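Local coordinates for protein polysaccharide deacetylase (Streptococcus pyogenes, PDB 6DQ3) that removes N-acetyl groups from the linkage unit that joins streptococcal rhamnopolysaccharides to the cell wall, as a zinc metalloenzyme of carbohydrate esterase family 4, at residues A[9-21]-A[30-44]. Residues are numbered along the deposited sequence; the frame is centred on the assembly and turned at random.
Sequences IPILMYHAIHVMS and LIVNPDLFDQQLQKM. With ZN (zinc ion), chain F; ACT (acetate ion), chain C.
In the deacetylase fold of carbohydrate esterase family 4, helix 34-44 lies against strand 11-14 of the mixed sheet and runs antiparallel to it; there Tyr14 and Phe37 form a T-shaped pair. The edge of Phe37 meets one Tyr14 face, planes at 77° and centroids 5.0 Å apart, while Tyr14 OH gives a 2.8 Å hydrogen bond to Gln40 OE1, approaching from above the amide carbonyl plane. Met44 CE and Leu12 CD1 meet tip to tip. With CG anti to the backbone N (chi1 -178°), the Phe37 ring reaches both Tyr14 and Ile17 and is sandwiched: Ile17 CD1 lies over the centre of one face, 3.6 Å from CG of Phe37, and Leu41 backs the other. Beyond the strand Ile17 and Val32 form a single beta bridge, with a 3.0 Å bond from Val32 N to Ala16 O and a weak one from His18 N to Val32 O. Asn33 N-caps the helix, its OD1 accepting from Asp35 N. His15, its ring leading away from the helix, donates from NE2 to acetate O at 2.7 Å. His18 NE2 and Glu24 bind a zinc ion distinct from that of Asp78, His133 and His137, and His18 ND1 is hydrogen-bonded to Asp82; over the centre of this imidazole sits Ile31 CG2, 4.0 Å from the ring centroid.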
ATOM      1  N   ILE A   9       8.854 -10.572   4.347  1.00 33.66           N
ATOM      2  CA  ILE A   9       7.637  -9.888   4.772  1.00 32.55           C
ATOM      3  C   ILE A   9       6.620  -9.944   3.640  1.00 30.16           C
ATOM      4  O   ILE A   9       6.891  -9.430   2.544  1.00 27.94           O
ATOM      5  CB  ILE A   9       7.923  -8.429   5.162  1.00 34.86           C
ATOM      6  CG1 ILE A   9       8.849  -8.354   6.377  1.00 35.79           C
ATOM      7  CG2 ILE A   9       6.622  -7.683   5.442  1.00 37.18           C
ATOM      8  CD1 ILE A   9       9.256  -6.938   6.745  1.00 35.21           C
ATOM      9  N   PRO A  10       5.449 -10.551   3.846  1.00 27.98           N
ATOM     10  CA  PRO A  10       4.390 -10.456   2.832  1.00 27.90           C
ATOM     11  C   PRO A  10       3.786  -9.060   2.818  1.00 27.09           C
ATOM     12  O   PRO A  10       3.348  -8.544   3.850  1.00 28.78           O
ATOM     13  CB  PRO A  10       3.369 -11.515   3.270  1.00 28.92           C
ATOM     14  CG  PRO A  10       3.577 -11.644   4.753  1.00 28.58           C
ATOM     15  CD  PRO A  10       5.055 -11.390   4.996  1.00 28.48           C
ATOM     16  N   ILE A  11       3.786  -8.444   1.645  1.00 27.10           N
ATOM     17  CA  ILE A  11       3.228  -7.113   1.444  1.00 27.65           C
ATOM     18  C   ILE A  11       2.026  -7.290   0.526  1.00 27.14           C
ATOM     19  O   ILE A  11       2.180  -7.450  -0.688  1.00 27.38           O
ATOM     20  CB  ILE A  11       4.246  -6.143   0.838  1.00 33.45           C
ATOM     21  CG1 ILE A  11       5.500  -6.036   1.707  1.00 30.20           C
ATOM     22  CG2 ILE A  11       3.613  -4.767   0.652  1.00 30.28           C
ATOM     23  CD1 ILE A  11       6.613  -5.269   1.024  1.00 32.76           C
ATOM     24  N   LEU A  12       0.826  -7.271   1.100  1.00 30.45           N
ATOM     25  CA  LEU A  12      -0.378  -7.507   0.323  1.00 30.55           C
ATOM     26  C   LEU A  12      -0.777  -6.243  -0.422  1.00 28.91           C
ATOM     27  O   LEU A  12      -0.747  -5.140   0.131  1.00 28.29           O
ATOM     28  CB  LEU A  12      -1.519  -7.968   1.230  1.00 30.55           C
ATOM     29  CG  LEU A  12      -1.226  -9.204   2.086  1.00 33.00           C
ATOM     30  CD1 LEU A  12      -2.496  -9.640   2.821  1.00 34.08           C
ATOM     31  CD2 LEU A  12      -0.655 -10.340   1.261  1.00 32.05           C
ATOM     32  N   MET A  13      -1.140  -6.412  -1.688  1.00 27.15           N
ATOM     33  CA  MET A  13      -1.558  -5.306  -2.538  1.00 27.48           C
ATOM     34  C   MET A  13      -3.045  -5.449  -2.834  1.00 30.46           C
ATOM     35  O   MET A  13      -3.447  -6.303  -3.631  1.00 28.11           O
ATOM     36  CB  MET A  13      -0.754  -5.260  -3.836  1.00 32.18           C
ATOM     37  CG  MET A  13      -1.252  -4.189  -4.804  1.00 34.23           C
ATOM     38  SD  MET A  13      -0.268  -4.041  -6.305  1.00 36.94           S
ATOM     39  CE  MET A  13      -0.351  -5.709  -6.941  1.00 40.37           C
ATOM     40  N   TYR A  14      -3.842  -4.602  -2.192  1.00 28.42           N
ATOM     41  CA  TYR A  14      -5.268  -4.449  -2.443  1.00 32.32           C
ATOM     42  C   TYR A  14      -5.510  -3.224  -3.319  1.00 33.68           C
ATOM     43  O   TYR A  14      -4.698  -2.300  -3.371  1.00 30.27           O
ATOM     44  CB  TYR A  14      -6.044  -4.267  -1.130  1.00 28.28           C
ATOM     45  CG  TYR A  14      -6.157  -5.481  -0.244  1.00 30.57           C
ATOM     46  CD1 TYR A  14      -5.208  -5.738   0.730  1.00 27.40           C
ATOM     47  CD2 TYR A  14      -7.226  -6.356  -0.363  1.00 29.67           C
ATOM     48  CE1 TYR A  14      -5.305  -6.845   1.549  1.00 29.48           C
ATOM     49  CE2 TYR A  14      -7.338  -7.461   0.450  1.00 30.82           C
ATOM     50  CZ  TYR A  14      -6.374  -7.704   1.404  1.00 31.95           C
ATOM     51  OH  TYR A  14      -6.482  -8.804   2.216  1.00 32.82           O
ATOM     52  N   HIS A  15      -6.660  -3.210  -3.992  1.00 31.25           N
ATOM     53  CA  HIS A  15      -7.119  -2.015  -4.687  1.00 31.76           C
ATOM     54  C   HIS A  15      -8.565  -1.778  -4.271  1.00 32.39           C
ATOM     55  O   HIS A  15      -8.818  -1.247  -3.181  1.00 32.70           O
ATOM     56  CB  HIS A  15      -6.950  -2.161  -6.198  1.00 33.88           C
ATOM     57  CG  HIS A  15      -5.560  -1.845  -6.667  1.00 36.15           C
ATOM     58  ND1 HIS A  15      -4.509  -2.724  -6.521  1.00 39.64           N
ATOM     59  CD2 HIS A  15      -5.046  -0.736  -7.250  1.00 42.56           C
ATOM     60  CE1 HIS A  15      -3.409  -2.178  -7.011  1.00 40.86           C
ATOM     61  NE2 HIS A  15      -3.708  -0.974  -7.465  1.00 42.06           N
ATOM     62  N   ALA A  16      -9.512  -2.216  -5.089  1.00 33.98           N
ATOM     63  CA  ALA A  16     -10.923  -1.967  -4.808  1.00 28.82           C
ATOM     64  C   ALA A  16     -11.502  -3.002  -3.853  1.00 32.36           C
ATOM     65  O   ALA A  16     -11.287  -4.205  -4.016  1.00 31.29           O
ATOM     66  CB  ALA A  16     -11.728  -1.972  -6.104  1.00 31.28           C
ATOM     67  N   ILE A  17     -12.259  -2.529  -2.866  1.00 34.70           N
ATOM     68  CA  ILE A  17     -13.033  -3.402  -1.989  1.00 30.02           C
ATOM     69  C   ILE A  17     -14.411  -2.773  -1.837  1.00 32.53           C
ATOM     70  O   ILE A  17     -14.568  -1.779  -1.118  1.00 29.80           O
ATOM     71  CB  ILE A  17     -12.384  -3.608  -0.611  1.00 32.35           C
ATOM     72  CG1 ILE A  17     -10.964  -4.149  -0.796  1.00 35.82           C
ATOM     73  CG2 ILE A  17     -13.214  -4.563   0.225  1.00 35.52           C
ATOM     74  CD1 ILE A  17     -10.219  -4.433   0.494  1.00 35.60           C
ATOM     75  N   HIS A  18     -15.406  -3.337  -2.510  1.00 31.46           N
ATOM     76  CA  HIS A  18     -16.774  -2.854  -2.351  1.00 33.53           C
ATOM     77  C   HIS A  18     -17.718  -3.823  -3.038  1.00 35.40           C
ATOM     78  O   HIS A  18     -17.300  -4.699  -3.800  1.00 30.87           O
ATOM     79  CB  HIS A  18     -16.945  -1.420  -2.890  1.00 35.25           C
ATOM     80  CG  HIS A  18     -16.547  -1.236  -4.324  1.00 39.34           C
ATOM     81  ND1 HIS A  18     -15.306  -0.764  -4.696  1.00 39.38           N
ATOM     82  CD2 HIS A  18     -17.244  -1.405  -5.473  1.00 40.43           C
ATOM     83  CE1 HIS A  18     -15.247  -0.679  -6.013  1.00 40.42           C
ATOM     84  NE2 HIS A  18     -16.409  -1.062  -6.510  1.00 41.90           N
ATOM     85  N   VAL A  19     -19.008  -3.674  -2.725  1.00 32.25           N
ATOM     86  CA  VAL A  19     -20.030  -4.442  -3.412  1.00 30.45           C
ATOM     87  C   VAL A  19     -20.096  -3.987  -4.864  1.00 32.33           C
ATOM     88  O   VAL A  19     -20.094  -2.784  -5.155  1.00 35.01           O
ATOM     89  CB  VAL A  19     -21.389  -4.273  -2.714  1.00 31.62           C
ATOM     90  CG1 VAL A  19     -22.469  -4.931  -3.557  1.00 34.35           C
ATOM     91  CG2 VAL A  19     -21.353  -4.862  -1.321  1.00 35.34           C
ATOM     92  N   MET A  20     -20.158  -4.946  -5.782  1.00 35.21           N
ATOM     93  CA  MET A  20     -20.091  -4.624  -7.199  1.00 37.58           C
ATOM     94  C   MET A  20     -21.387  -3.982  -7.689  1.00 37.47           C
ATOM     95  O   MET A  20     -22.481  -4.267  -7.193  1.00 32.92           O
ATOM     96  CB  MET A  20     -19.805  -5.884  -8.020  1.00 41.21           C
ATOM     97  CG  MET A  20     -18.355  -6.324  -8.034  1.00 46.42           C
ATOM     98  SD  MET A  20     -18.105  -7.721  -9.157  1.00 50.19           S
ATOM     99  CE  MET A  20     -18.566  -9.099  -8.106  1.00 52.04           C
ATOM    100  N   SER A  21     -21.245  -3.103  -8.676  1.00 36.13           N
ATOM    101  CA  SER A  21     -22.388  -2.550  -9.384  1.00 36.92           C
ATOM    102  C   SER A  21     -22.911  -3.565 -10.390  1.00 36.30           C
ATOM    103  O   SER A  21     -22.190  -4.489 -10.782  1.00 35.46           O
ATOM    104  CB  SER A  21     -21.995  -1.273 -10.117  1.00 40.75           C
ATOM    105  OG  SER A  21     -21.053  -1.563 -11.134  1.00 43.40           O
ATOM    106  N   LEU A  30     -11.239  -7.195 -10.676  1.00 58.50           N
ATOM    107  CA  LEU A  30     -10.354  -7.449  -9.547  1.00 53.90           C
ATOM    108  C   LEU A  30     -10.871  -6.842  -8.248  1.00 48.89           C
ATOM    109  O   LEU A  30     -10.091  -6.622  -7.316  1.00 48.09           O
ATOM    110  CB  LEU A  30      -8.956  -6.917  -9.857  1.00 57.67           C
ATOM    111  CG  LEU A  30      -8.324  -7.455 -11.142  1.00 59.41           C
ATOM    112  CD1 LEU A  30      -7.125  -6.618 -11.562  1.00 59.80           C
ATOM    113  CD2 LEU A  30      -7.911  -8.913 -10.972  1.00 60.95           C
ATOM    114  N   ILE A  31     -12.167  -6.576  -8.161  1.00 44.14           N
ATOM    115  CA  ILE A  31     -12.737  -6.016  -6.943  1.00 40.28           C
ATOM    116  C   ILE A  31     -12.939  -7.134  -5.931  1.00 38.47           C
ATOM    117  O   ILE A  31     -13.520  -8.181  -6.247  1.00 43.14           O
ATOM    118  CB  ILE A  31     -14.060  -5.295  -7.230  1.00 33.46           C
ATOM    119  CG1 ILE A  31     -13.860  -4.169  -8.240  1.00 39.71           C
ATOM    120  CG2 ILE A  31     -14.630  -4.732  -5.924  1.00 31.53           C
ATOM    121  CD1 ILE A  31     -15.164  -3.591  -8.776  1.00 43.18           C
ATOM    122  N   VAL A  32     -12.470  -6.912  -4.709  1.00 33.17           N
ATOM    123  CA  VAL A  32     -12.644  -7.875  -3.628  1.00 33.21           C
ATOM    124  C   VAL A  32     -13.952  -7.583  -2.911  1.00 35.23           C
ATOM    125  O   VAL A  32     -14.238  -6.430  -2.565  1.00 34.90           O
ATOM    126  CB  VAL A  32     -11.463  -7.826  -2.648  1.00 38.39           C
ATOM    127  CG1 VAL A  32     -11.748  -8.739  -1.459  1.00 36.11           C
ATOM    128  CG2 VAL A  32     -10.179  -8.210  -3.354  1.00 38.07           C
ATOM    129  N   ASN A  33     -14.737  -8.628  -2.674  1.00 36.07           N
ATOM    130  CA  ASN A  33     -15.979  -8.492  -1.921  1.00 35.30           C
ATOM    131  C   ASN A  33     -15.664  -8.121  -0.477  1.00 35.65           C
ATOM    132  O   ASN A  33     -14.763  -8.716   0.127  1.00 33.28           O
ATOM    133  CB  ASN A  33     -16.760  -9.802  -1.983  1.00 37.64           C
ATOM    134  CG  ASN A  33     -18.108  -9.710  -1.302  1.00 44.91           C
ATOM    135  OD1 ASN A  33     -18.191  -9.539  -0.088  1.00 44.80           O
ATOM    136  ND2 ASN A  33     -19.173  -9.836  -2.083  1.00 47.97           N
ATOM    137  N   PRO A  34     -16.364  -7.144   0.107  1.00 34.20           N
ATOM    138  CA  PRO A  34     -16.117  -6.814   1.522  1.00 32.94           C
ATOM    139  C   PRO A  34     -16.176  -8.028   2.437  1.00 33.69           C
ATOM    140  O   PRO A  34     -15.335  -8.158   3.333  1.00 32.90           O
ATOM    141  CB  PRO A  34     -17.224  -5.795   1.840  1.00 38.44           C
ATOM    142  CG  PRO A  34     -17.559  -5.169   0.506  1.00 34.46           C
ATOM    143  CD  PRO A  34     -17.388  -6.276  -0.506  1.00 37.27           C
ATOM    144  N   ASP A  35     -17.159  -8.914   2.253  1.00 33.85           N
ATOM    145  CA  ASP A  35     -17.248 -10.090   3.114  1.00 39.06           C
ATOM    146  C   ASP A  35     -15.961 -10.909   3.061  1.00 36.80           C
ATOM    147  O   ASP A  35     -15.489 -11.400   4.093  1.00 34.51           O
ATOM    148  CB  ASP A  35     -18.446 -10.950   2.717  1.00 40.07           C
ATOM    149  CG  ASP A  35     -19.777 -10.291   3.046  1.00 51.93           C
ATOM    150  OD1 ASP A  35     -19.842  -9.525   4.030  1.00 53.56           O
ATOM    151  OD2 ASP A  35     -20.758 -10.542   2.315  1.00 58.48           O
ATOM    152  N   LEU A  36     -15.374 -11.061   1.870  1.00 32.24           N
ATOM    153  CA  LEU A  36     -14.135 -11.822   1.744  1.00 32.93           C
ATOM    154  C   LEU A  36     -12.978 -11.105   2.431  1.00 36.02           C
ATOM    155  O   LEU A  36     -12.144 -11.746   3.084  1.00 34.18           O
ATOM    156  CB  LEU A  36     -13.816 -12.072   0.270  1.00 38.58           C
ATOM    157  CG  LEU A  36     -12.473 -12.740  -0.033  1.00 35.11           C
ATOM    158  CD1 LEU A  36     -12.406 -14.112   0.626  1.00 38.24           C
ATOM    159  CD2 LEU A  36     -12.238 -12.857  -1.530  1.00 37.29           C
ATOM    160  N   PHE A  37     -12.895  -9.782   2.281  1.00 30.47           N
ATOM    161  CA  PHE A  37     -11.872  -9.025   2.993  1.00 29.32           C
ATOM    162  C   PHE A  37     -11.998  -9.247   4.497  1.00 31.89           C
ATOM    163  O   PHE A  37     -11.004  -9.513   5.183  1.00 27.49           O
ATOM    164  CB  PHE A  37     -11.986  -7.543   2.633  1.00 30.79           C
ATOM    165  CG  PHE A  37     -10.946  -6.677   3.278  1.00 28.03           C
ATOM    166  CD1 PHE A  37      -9.597  -6.942   3.112  1.00 29.35           C
ATOM    167  CD2 PHE A  37     -11.320  -5.597   4.057  1.00 29.31           C
ATOM    168  CE1 PHE A  37      -8.646  -6.141   3.706  1.00 29.98           C
ATOM    169  CE2 PHE A  37     -10.377  -4.795   4.653  1.00 29.49           C
ATOM    170  CZ  PHE A  37      -9.033  -5.066   4.475  1.00 27.97           C
ATOM    171  N   ASP A  38     -13.227  -9.174   5.021  1.00 29.88           N
ATOM    172  CA  ASP A  38     -13.459  -9.472   6.429  1.00 30.64           C
ATOM    173  C   ASP A  38     -12.901 -10.843   6.790  1.00 30.88           C
ATOM    174  O   ASP A  38     -12.181 -10.991   7.785  1.00 30.80           O
ATOM    175  CB  ASP A  38     -14.962  -9.387   6.732  1.00 33.93           C
ATOM    176  CG  ASP A  38     -15.273  -9.515   8.209  1.00 34.49           C
ATOM    177  OD1 ASP A  38     -15.061 -10.613   8.764  1.00 36.42           O
ATOM    178  OD2 ASP A  38     -15.722  -8.516   8.815  1.00 36.06           O
ATOM    179  N   GLN A  39     -13.186 -11.853   5.962  1.00 30.62           N
ATOM    180  CA  GLN A  39     -12.751 -13.213   6.265  1.00 32.52           C
ATOM    181  C   GLN A  39     -11.238 -13.368   6.147  1.00 32.18           C
ATOM    182  O   GLN A  39     -10.642 -14.167   6.880  1.00 30.80           O
ATOM    183  CB  GLN A  39     -13.457 -14.207   5.343  1.00 35.87           C
ATOM    184  CG  GLN A  39     -14.943 -14.354   5.626  1.00 40.99           C
ATOM    185  CD  GLN A  39     -15.709 -14.993   4.480  1.00 49.66           C
ATOM    186  OE1 GLN A  39     -15.125 -15.605   3.587  1.00 50.23           O
ATOM    187  NE2 GLN A  39     -17.030 -14.851   4.504  1.00 54.76           N
ATOM    188  N   GLN A  40     -10.604 -12.629   5.237  1.00 32.99           N
ATOM    189  CA  GLN A  40      -9.148 -12.661   5.148  1.00 30.29           C
ATOM    190  C   GLN A  40      -8.513 -12.075   6.403  1.00 31.02           C
ATOM    191  O   GLN A  40      -7.588 -12.663   6.974  1.00 31.27           O
ATOM    192  CB  GLN A  40      -8.683 -11.902   3.908  1.00 32.13           C
ATOM    193  CG  GLN A  40      -9.018 -12.588   2.596  1.00 33.39           C
ATOM    194  CD  GLN A  40      -8.802 -11.678   1.404  1.00 31.29           C
ATOM    195  OE1 GLN A  40      -8.621 -10.469   1.558  1.00 29.28           O
ATOM    196  NE2 GLN A  40      -8.819 -12.254   0.211  1.00 33.30           N
ATOM    197  N   LEU A  41      -9.002 -10.920   6.856  1.00 30.48           N
ATOM    198  CA  LEU A  41      -8.438 -10.320   8.058  1.00 29.98           C
ATOM    199  C   LEU A  41      -8.699 -11.189   9.281  1.00 33.29           C
ATOM    200  O   LEU A  41      -7.822 -11.342  10.139  1.00 32.08           O
ATOM    201  CB  LEU A  41      -9.011  -8.927   8.282  1.00 30.35           C
ATOM    202  CG  LEU A  41      -8.519  -7.788   7.399  1.00 28.40           C
ATOM    203  CD1 LEU A  41      -9.144  -6.490   7.893  1.00 31.63           C
ATOM    204  CD2 LEU A  41      -7.008  -7.697   7.404  1.00 34.16           C
ATOM    205  N   GLN A  42      -9.910 -11.743   9.396  1.00 30.09           N
ATOM    206  CA  GLN A  42     -10.208 -12.642  10.501  1.00 33.44           C
ATOM    207  C   GLN A  42      -9.188 -13.772  10.578  1.00 34.27           C
ATOM    208  O   GLN A  42      -8.689 -14.102  11.658  1.00 35.71           O
ATOM    209  CB  GLN A  42     -11.619 -13.205  10.349  1.00 33.84           C
ATOM    210  CG  GLN A  42     -12.021 -14.177  11.443  1.00 42.77           C
ATOM    211  CD  GLN A  42     -13.352 -14.849  11.154  1.00 52.51           C
ATOM    212  OE1 GLN A  42     -13.840 -14.823  10.025  1.00 55.24           O
ATOM    213  NE2 GLN A  42     -13.947 -15.453  12.175  1.00 58.53           N
ATOM    214  N   LYS A  43      -8.864 -14.375   9.431  1.00 30.19           N
ATOM    215  CA  LYS A  43      -7.937 -15.503   9.424  1.00 30.74           C
ATOM    216  C   LYS A  43      -6.519 -15.059   9.772  1.00 31.92           C
ATOM    217  O   LYS A  43      -5.801 -15.770  10.486  1.00 30.92           O
ATOM    218  CB  LYS A  43      -7.978 -16.193   8.061  1.00 33.89           C
ATOM    219  CG  LYS A  43      -7.198 -17.490   7.976  1.00 41.56           C
ATOM    220  CD  LYS A  43      -7.848 -18.616   8.759  1.00 50.36           C
ATOM    221  CE  LYS A  43      -6.912 -19.811   8.827  1.00 54.80           C
ATOM    222  NZ  LYS A  43      -7.597 -21.041   9.311  1.00 58.62           N
ATOM    223  N   MET A  44      -6.096 -13.891   9.284  1.00 28.92           N
ATOM    224  CA  MET A  44      -4.790 -13.369   9.676  1.00 30.30           C
ATOM    225  C   MET A  44      -4.732 -13.118  11.177  1.00 34.50           C
ATOM    226  O   MET A  44      -3.729 -13.431  11.829  1.00 28.49           O
ATOM    227  CB  MET A  44      -4.481 -12.083   8.913  1.00 30.81           C
ATOM    228  CG  MET A  44      -4.230 -12.282   7.430  1.00 30.94           C
ATOM    229  SD  MET A  44      -3.824 -10.737   6.602  1.00 33.03           S
ATOM    230  CE  MET A  44      -4.935 -10.812   5.196  1.00 34.59           C
TER
HETATM  231 ZN    ZN F 404     -16.956  -0.347  -8.440  1.00 41.38          ZN
HETATM  232  C   ACT C 401      -0.934   0.991  -8.988  1.00 29.91           C
HETATM  233  O   ACT C 401      -1.989   0.982  -8.324  1.00 30.40           O
HETATM  234  OXT ACT C 401      -0.581   1.873  -9.794  1.00 30.72           O
HETATM  235  CH3 ACT C 401      -0.039  -0.123  -8.779  1.00 28.82           C